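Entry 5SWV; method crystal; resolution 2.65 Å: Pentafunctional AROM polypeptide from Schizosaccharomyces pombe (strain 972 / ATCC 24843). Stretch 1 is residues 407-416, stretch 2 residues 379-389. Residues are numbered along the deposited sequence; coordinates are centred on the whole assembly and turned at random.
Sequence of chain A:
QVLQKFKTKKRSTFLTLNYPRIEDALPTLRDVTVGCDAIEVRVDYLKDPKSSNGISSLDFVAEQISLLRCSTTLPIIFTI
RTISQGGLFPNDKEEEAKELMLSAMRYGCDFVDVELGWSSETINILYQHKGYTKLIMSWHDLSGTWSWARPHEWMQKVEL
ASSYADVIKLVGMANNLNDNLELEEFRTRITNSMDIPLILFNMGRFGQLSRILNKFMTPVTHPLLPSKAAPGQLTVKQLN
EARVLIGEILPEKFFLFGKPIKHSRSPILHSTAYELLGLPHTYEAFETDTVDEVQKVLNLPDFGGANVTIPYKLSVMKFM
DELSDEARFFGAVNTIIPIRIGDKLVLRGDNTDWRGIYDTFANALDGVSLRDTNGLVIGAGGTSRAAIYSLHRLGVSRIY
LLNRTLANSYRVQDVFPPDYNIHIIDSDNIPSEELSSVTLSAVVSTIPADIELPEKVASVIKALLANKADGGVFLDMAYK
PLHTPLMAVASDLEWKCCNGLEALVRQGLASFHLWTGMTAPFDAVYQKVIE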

ATOM      1  N   ALA A 407     -28.199 -23.395  11.361  1.00 40.52           N
ATOM      2  CA  ALA A 407     -28.603 -22.113  11.958  1.00 39.94           C
ATOM      3  C   ALA A 407     -27.419 -21.144  12.115  1.00 40.09           C
ATOM      4  O   ALA A 407     -27.568 -19.944  11.912  1.00 39.74           O
ATOM      5  CB  ALA A 407     -29.291 -22.337  13.295  1.00 39.14           C
ATOM      6  N   ASN A 408     -26.259 -21.683  12.481  1.00 40.88           N
ATOM      7  CA  ASN A 408     -25.026 -20.912  12.546  1.00 42.04           C
ATOM      8  C   ASN A 408     -24.685 -20.289  11.192  1.00 41.82           C
ATOM      9  O   ASN A 408     -24.488 -19.083  11.111  1.00 41.89           O
ATOM     10  CB  ASN A 408     -23.852 -21.783  13.039  1.00 43.05           C
ATOM     11  CG  ASN A 408     -23.740 -21.826  14.560  1.00 43.75           C
ATOM     12  OD1 ASN A 408     -23.625 -20.790  15.216  1.00 44.70           O
ATOM     13  ND2 ASN A 408     -23.734 -23.028  15.123  1.00 44.18           N
ATOM     14  N   SER A 409     -24.641 -21.107  10.142  1.00 41.58           N
ATOM     15  CA  SER A 409     -24.309 -20.630   8.800  1.00 41.41           C
ATOM     16  C   SER A 409     -25.331 -19.621   8.288  1.00 43.23           C
ATOM     17  O   SER A 409     -24.965 -18.632   7.646  1.00 44.61           O
ATOM     18  CB  SER A 409     -24.214 -21.786   7.809  1.00 40.66           C
ATOM     19  OG  SER A 409     -23.279 -22.751   8.223  1.00 39.80           O
ATOM     20  N   TYR A 410     -26.603 -19.872   8.571  1.00 45.17           N
ATOM     21  CA  TYR A 410     -27.676 -18.953   8.185  1.00 47.15           C
ATOM     22  C   TYR A 410     -27.564 -17.585   8.846  1.00 45.24           C
ATOM     23  O   TYR A 410     -27.795 -16.582   8.207  1.00 44.27           O
ATOM     24  CB  TYR A 410     -29.070 -19.566   8.444  1.00 50.82           C
ATOM     25  CG  TYR A 410     -29.554 -20.452   7.309  1.00 55.07           C
ATOM     26  CD1 TYR A 410     -29.690 -19.930   6.020  1.00 57.94           C
ATOM     27  CD2 TYR A 410     -29.873 -21.804   7.516  1.00 57.92           C
ATOM     28  CE1 TYR A 410     -30.108 -20.718   4.967  1.00 60.87           C
ATOM     29  CE2 TYR A 410     -30.301 -22.603   6.466  1.00 60.29           C
ATOM     30  CZ  TYR A 410     -30.412 -22.045   5.193  1.00 62.42           C
ATOM     31  OH  TYR A 410     -30.831 -22.784   4.117  1.00 66.82           O
ATOM     32  N   ARG A 411     -27.196 -17.542  10.112  1.00 44.80           N
ATOM     33  CA  ARG A 411     -27.026 -16.268  10.796  1.00 45.75           C
ATOM     34  C   ARG A 411     -25.976 -15.373  10.081  1.00 44.58           C
ATOM     35  O   ARG A 411     -26.164 -14.152   9.896  1.00 43.51           O
ATOM     36  CB  ARG A 411     -26.612 -16.519  12.245  1.00 47.66           C
ATOM     37  CG  ARG A 411     -26.637 -15.272  13.108  1.00 50.04           C
ATOM     38  CD  ARG A 411     -25.440 -15.194  14.030  1.00 52.17           C
ATOM     39  NE  ARG A 411     -25.492 -16.317  14.962  1.00 55.13           N
ATOM     40  CZ  ARG A 411     -24.579 -17.284  15.093  1.00 56.78           C
ATOM     41  NH1 ARG A 411     -23.447 -17.306  14.375  1.00 56.82           N
ATOM     42  NH2 ARG A 411     -24.801 -18.242  15.990  1.00 57.81           N
ATOM     43  N   VAL A 412     -24.885 -16.013   9.678  1.00 42.47           N
ATOM     44  CA  VAL A 412     -23.817 -15.355   8.962  1.00 41.05           C
ATOM     45  C   VAL A 412     -24.264 -14.966   7.567  1.00 40.62           C
ATOM     46  O   VAL A 412     -24.027 -13.845   7.141  1.00 39.99           O
ATOM     47  CB  VAL A 412     -22.598 -16.275   8.842  1.00 40.70           C
ATOM     48  CG1 VAL A 412     -21.538 -15.647   7.942  1.00 40.60           C
ATOM     49  CG2 VAL A 412     -22.035 -16.585  10.222  1.00 40.82           C
ATOM     50  N   GLN A 413     -24.872 -15.905   6.847  1.00 40.39           N
ATOM     51  CA  GLN A 413     -25.322 -15.653   5.477  1.00 40.38           C
ATOM     52  C   GLN A 413     -26.241 -14.425   5.412  1.00 40.21           C
ATOM     53  O   GLN A 413     -26.097 -13.587   4.524  1.00 39.23           O
ATOM     54  CB  GLN A 413     -26.041 -16.892   4.899  1.00 40.60           C
ATOM     55  CG  GLN A 413     -26.586 -16.733   3.470  1.00 40.24           C
ATOM     56  CD  GLN A 413     -27.264 -17.988   2.945  1.00 40.04           C
ATOM     57  OE1 GLN A 413     -28.293 -18.415   3.474  1.00 40.52           O
ATOM     58  NE2 GLN A 413     -26.697 -18.584   1.899  1.00 39.70           N
ATOM     59  N   ASP A 414     -27.151 -14.322   6.380  1.00 40.42           N
ATOM     60  CA  ASP A 414     -28.196 -13.298   6.384  1.00 40.67           C
ATOM     61  C   ASP A 414     -27.683 -11.877   6.645  1.00 39.61           C
ATOM     62  O   ASP A 414     -28.435 -10.926   6.472  1.00 39.91           O
ATOM     63  CB  ASP A 414     -29.316 -13.655   7.393  1.00 41.94           C
ATOM     64  CG  ASP A 414     -30.094 -14.942   7.007  1.00 43.87           C
ATOM     65  OD1 ASP A 414     -29.997 -15.430   5.847  1.00 45.38           O
ATOM     66  OD2 ASP A 414     -30.801 -15.483   7.881  1.00 45.10           O
ATOM     67  N   VAL A 415     -26.426 -11.732   7.062  1.00 37.88           N
ATOM     68  CA  VAL A 415     -25.761 -10.421   7.111  1.00 36.75           C
ATOM     69  C   VAL A 415     -25.546  -9.838   5.703  1.00 34.92           C
ATOM     70  O   VAL A 415     -25.506  -8.635   5.520  1.00 33.63           O
ATOM     71  CB  VAL A 415     -24.391 -10.522   7.833  1.00 37.67           C
ATOM     72  CG1 VAL A 415     -23.593  -9.224   7.733  1.00 37.88           C
ATOM     73  CG2 VAL A 415     -24.570 -10.912   9.298  1.00 38.04           C
ATOM     74  N   PHE A 416     -25.390 -10.704   4.716  1.00 34.36           N
ATOM     75  CA  PHE A 416     -25.049 -10.293   3.363  1.00 33.70           C
ATOM     76  C   PHE A 416     -26.270 -10.383   2.457  1.00 33.49           C
ATOM     77  O   PHE A 416     -27.248 -11.022   2.808  1.00 33.62           O
ATOM     78  CB  PHE A 416     -23.918 -11.179   2.855  1.00 33.55           C
ATOM     79  CG  PHE A 416     -22.676 -11.108   3.711  1.00 33.59           C
ATOM     80  CD1 PHE A 416     -21.706 -10.144   3.478  1.00 32.83           C
ATOM     81  CD2 PHE A 416     -22.490 -11.991   4.771  1.00 33.58           C
ATOM     82  CE1 PHE A 416     -20.573 -10.077   4.269  1.00 32.68           C
ATOM     83  CE2 PHE A 416     -21.352 -11.922   5.565  1.00 32.99           C
ATOM     84  CZ  PHE A 416     -20.397 -10.966   5.311  1.00 32.52           C
TER
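Stretch 2 379-389: GAGGTSRAAIY

How does stretch 2 lie on stretch 1? It enters through a loop, G379 to G381, and then runs as a helix to Y389 and beyond. Its axis passes 10.4 Å from that of the stretch 1 helix, with 54° between their N-to-C directions (signed crossing angle -54°). The backbones come nearest at the start, where N408 CA and A380 CA are 5.8 Å apart; at the other end F416 CA and Y389 CA are 8.9 Å apart.

What does A380 rest on? Although small, it gives up 75 Å² to the contact, its CB directed toward stretch 1. A380 CB lies 3.7 Å from N408 CB and 3.8 Å from V412 CG2. R411 NH1 comes within 2.9 Å of A380 O, but the angle is too poor for a hydrogen bond. The R411 side chain is tied within its own helix instead, R411 NH2 donating to N408 OD1 at 2.9 Å.

How does V412 reach both the loop and the helix? Its two methyls diverge. V412 CG2 lies 3.5 Å from A380 O and V412 CG1 lies 3.4 Å from I388 CD1; S384 OG is near both methyls, 3.7 Å from V412 CG2 and 4.0 Å from V412 CG1. V412 CG1 is also 4.2 Å from R385 CG. Stretch 2 covers 74 Å² of V412.

What closes the far end? F416 ends the type I turn that starts at Q413, and its ring takes I388 CG2 over one face, 4.0 Å from the F416 ring centroid and 18° off the normal, a CH-pi contact. R385 O approaches the ring edge, 3.5 Å from F416 CZ. The R385 side chain reaches V415 with its tip, R385 NH1 lying 3.6 Å from V415 CG2. No hydrogen bond crosses between the stretches, so packing carries the contact.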

ATOM      1  N   GLY A 379     -16.568 -21.859  10.219  1.00 32.79           N
ATOM      2  CA  GLY A 379     -16.931 -21.077  11.407  1.00 32.25           C
ATOM      3  C   GLY A 379     -18.029 -20.048  11.145  1.00 31.93           C
ATOM      4  O   GLY A 379     -18.365 -19.737   9.991  1.00 30.99           O
ATOM      5  N   ALA A 380     -18.578 -19.530  12.241  1.00 31.88           N
ATOM      6  CA  ALA A 380     -19.730 -18.647  12.204  1.00 32.19           C
ATOM      7  C   ALA A 380     -19.695 -17.476  13.193  1.00 31.99           C
ATOM      8  O   ALA A 380     -20.731 -16.833  13.443  1.00 31.42           O
ATOM      9  CB  ALA A 380     -20.978 -19.478  12.440  1.00 32.97           C
ATOM     10  N   GLY A 381     -18.518 -17.172  13.732  1.00 31.94           N
ATOM     11  CA  GLY A 381     -18.370 -16.032  14.627  1.00 31.68           C
ATOM     12  C   GLY A 381     -18.131 -14.756  13.856  1.00 31.35           C
ATOM     13  O   GLY A 381     -18.330 -14.679  12.633  1.00 31.07           O
ATOM     14  N   GLY A 382     -17.688 -13.742  14.587  1.00 31.37           N
ATOM     15  CA  GLY A 382     -17.307 -12.468  13.986  1.00 30.90           C
ATOM     16  C   GLY A 382     -16.257 -12.582  12.909  1.00 30.31           C
ATOM     17  O   GLY A 382     -16.345 -11.911  11.895  1.00 29.88           O
ATOM     18  N   THR A 383     -15.270 -13.438  13.128  1.00 30.29           N
ATOM     19  CA  THR A 383     -14.158 -13.541  12.207  1.00 31.24           C
ATOM     20  C   THR A 383     -14.616 -14.145  10.874  1.00 32.77           C
ATOM     21  O   THR A 383     -14.146 -13.730   9.822  1.00 33.24           O
ATOM     22  CB  THR A 383     -12.977 -14.341  12.808  1.00 31.06           C
ATOM     23  OG1 THR A 383     -12.533 -13.719  14.008  1.00 30.31           O
ATOM     24  CG2 THR A 383     -11.790 -14.363  11.865  1.00 31.30           C
ATOM     25  N   SER A 384     -15.548 -15.094  10.911  1.00 34.21           N
ATOM     26  CA  SER A 384     -16.051 -15.705   9.678  1.00 35.28           C
ATOM     27  C   SER A 384     -16.701 -14.691   8.758  1.00 35.75           C
ATOM     28  O   SER A 384     -16.676 -14.854   7.538  1.00 36.27           O
ATOM     29  CB  SER A 384     -17.057 -16.828   9.961  1.00 35.66           C
ATOM     30  OG  SER A 384     -18.341 -16.298  10.252  1.00 36.18           O
ATOM     31  N   ARG A 385     -17.284 -13.654   9.340  1.00 36.56           N
ATOM     32  CA  ARG A 385     -17.941 -12.623   8.536  1.00 37.99           C
ATOM     33  C   ARG A 385     -16.931 -11.785   7.782  1.00 36.52           C
ATOM     34  O   ARG A 385     -17.139 -11.484   6.607  1.00 35.89           O
ATOM     35  CB  ARG A 385     -18.799 -11.726   9.404  1.00 40.66           C
ATOM     36  CG  ARG A 385     -19.782 -12.532  10.231  1.00 44.13           C
ATOM     37  CD  ARG A 385     -20.916 -11.691  10.757  1.00 47.25           C
ATOM     38  NE  ARG A 385     -20.430 -10.514  11.478  1.00 49.56           N
ATOM     39  CZ  ARG A 385     -21.221  -9.655  12.116  1.00 52.22           C
ATOM     40  NH1 ARG A 385     -22.555  -9.862  12.154  1.00 52.21           N
ATOM     41  NH2 ARG A 385     -20.672  -8.598  12.735  1.00 52.33           N
ATOM     42  N   ALA A 386     -15.845 -11.411   8.465  1.00 35.15           N
ATOM     43  CA  ALA A 386     -14.727 -10.716   7.832  1.00 34.02           C
ATOM     44  C   ALA A 386     -14.107 -11.572   6.737  1.00 33.07           C
ATOM     45  O   ALA A 386     -13.760 -11.067   5.662  1.00 32.71           O
ATOM     46  CB  ALA A 386     -13.682 -10.358   8.862  1.00 34.39           C
ATOM     47  N   ALA A 387     -13.999 -12.867   7.008  1.00 32.35           N
ATOM     48  CA  ALA A 387     -13.468 -13.821   6.041  1.00 32.43           C
ATOM     49  C   ALA A 387     -14.315 -13.898   4.761  1.00 32.54           C
ATOM     50  O   ALA A 387     -13.773 -13.890   3.651  1.00 32.58           O
ATOM     51  CB  ALA A 387     -13.336 -15.192   6.679  1.00 32.71           C
ATOM     52  N   ILE A 388     -15.636 -13.953   4.918  1.00 32.43           N
ATOM     53  CA  ILE A 388     -16.542 -13.925   3.776  1.00 32.02           C
ATOM     54  C   ILE A 388     -16.380 -12.626   2.992  1.00 31.99           C
ATOM     55  O   ILE A 388     -16.129 -12.669   1.789  1.00 32.44           O
ATOM     56  CB  ILE A 388     -17.991 -14.157   4.211  1.00 32.21           C
ATOM     57  CG1 ILE A 388     -18.139 -15.611   4.605  1.00 32.76           C
ATOM     58  CG2 ILE A 388     -18.982 -13.834   3.093  1.00 32.18           C
ATOM     59  CD1 ILE A 388     -19.430 -15.904   5.324  1.00 33.70           C
ATOM     60  N   TYR A 389     -16.489 -11.479   3.663  1.00 31.89           N
ATOM     61  CA  TYR A 389     -16.205 -10.179   3.009  1.00 31.82           C
ATOM     62  C   TYR A 389     -14.856 -10.191   2.267  1.00 31.68           C
ATOM     63  O   TYR A 389     -14.788  -9.829   1.093  1.00 31.58           O
ATOM     64  CB  TYR A 389     -16.260  -9.025   4.017  1.00 31.42           C
ATOM     65  CG  TYR A 389     -15.848  -7.680   3.464  1.00 31.00           C
ATOM     66  CD1 TYR A 389     -16.580  -7.066   2.463  1.00 30.99           C
ATOM     67  CD2 TYR A 389     -14.720  -7.014   3.955  1.00 31.17           C
ATOM     68  CE1 TYR A 389     -16.211  -5.816   1.957  1.00 31.21           C
ATOM     69  CE2 TYR A 389     -14.329  -5.773   3.457  1.00 31.11           C
ATOM     70  CZ  TYR A 389     -15.075  -5.167   2.456  1.00 31.34           C
ATOM     71  OH  TYR A 389     -14.680  -3.934   1.963  1.00 30.69           O
TER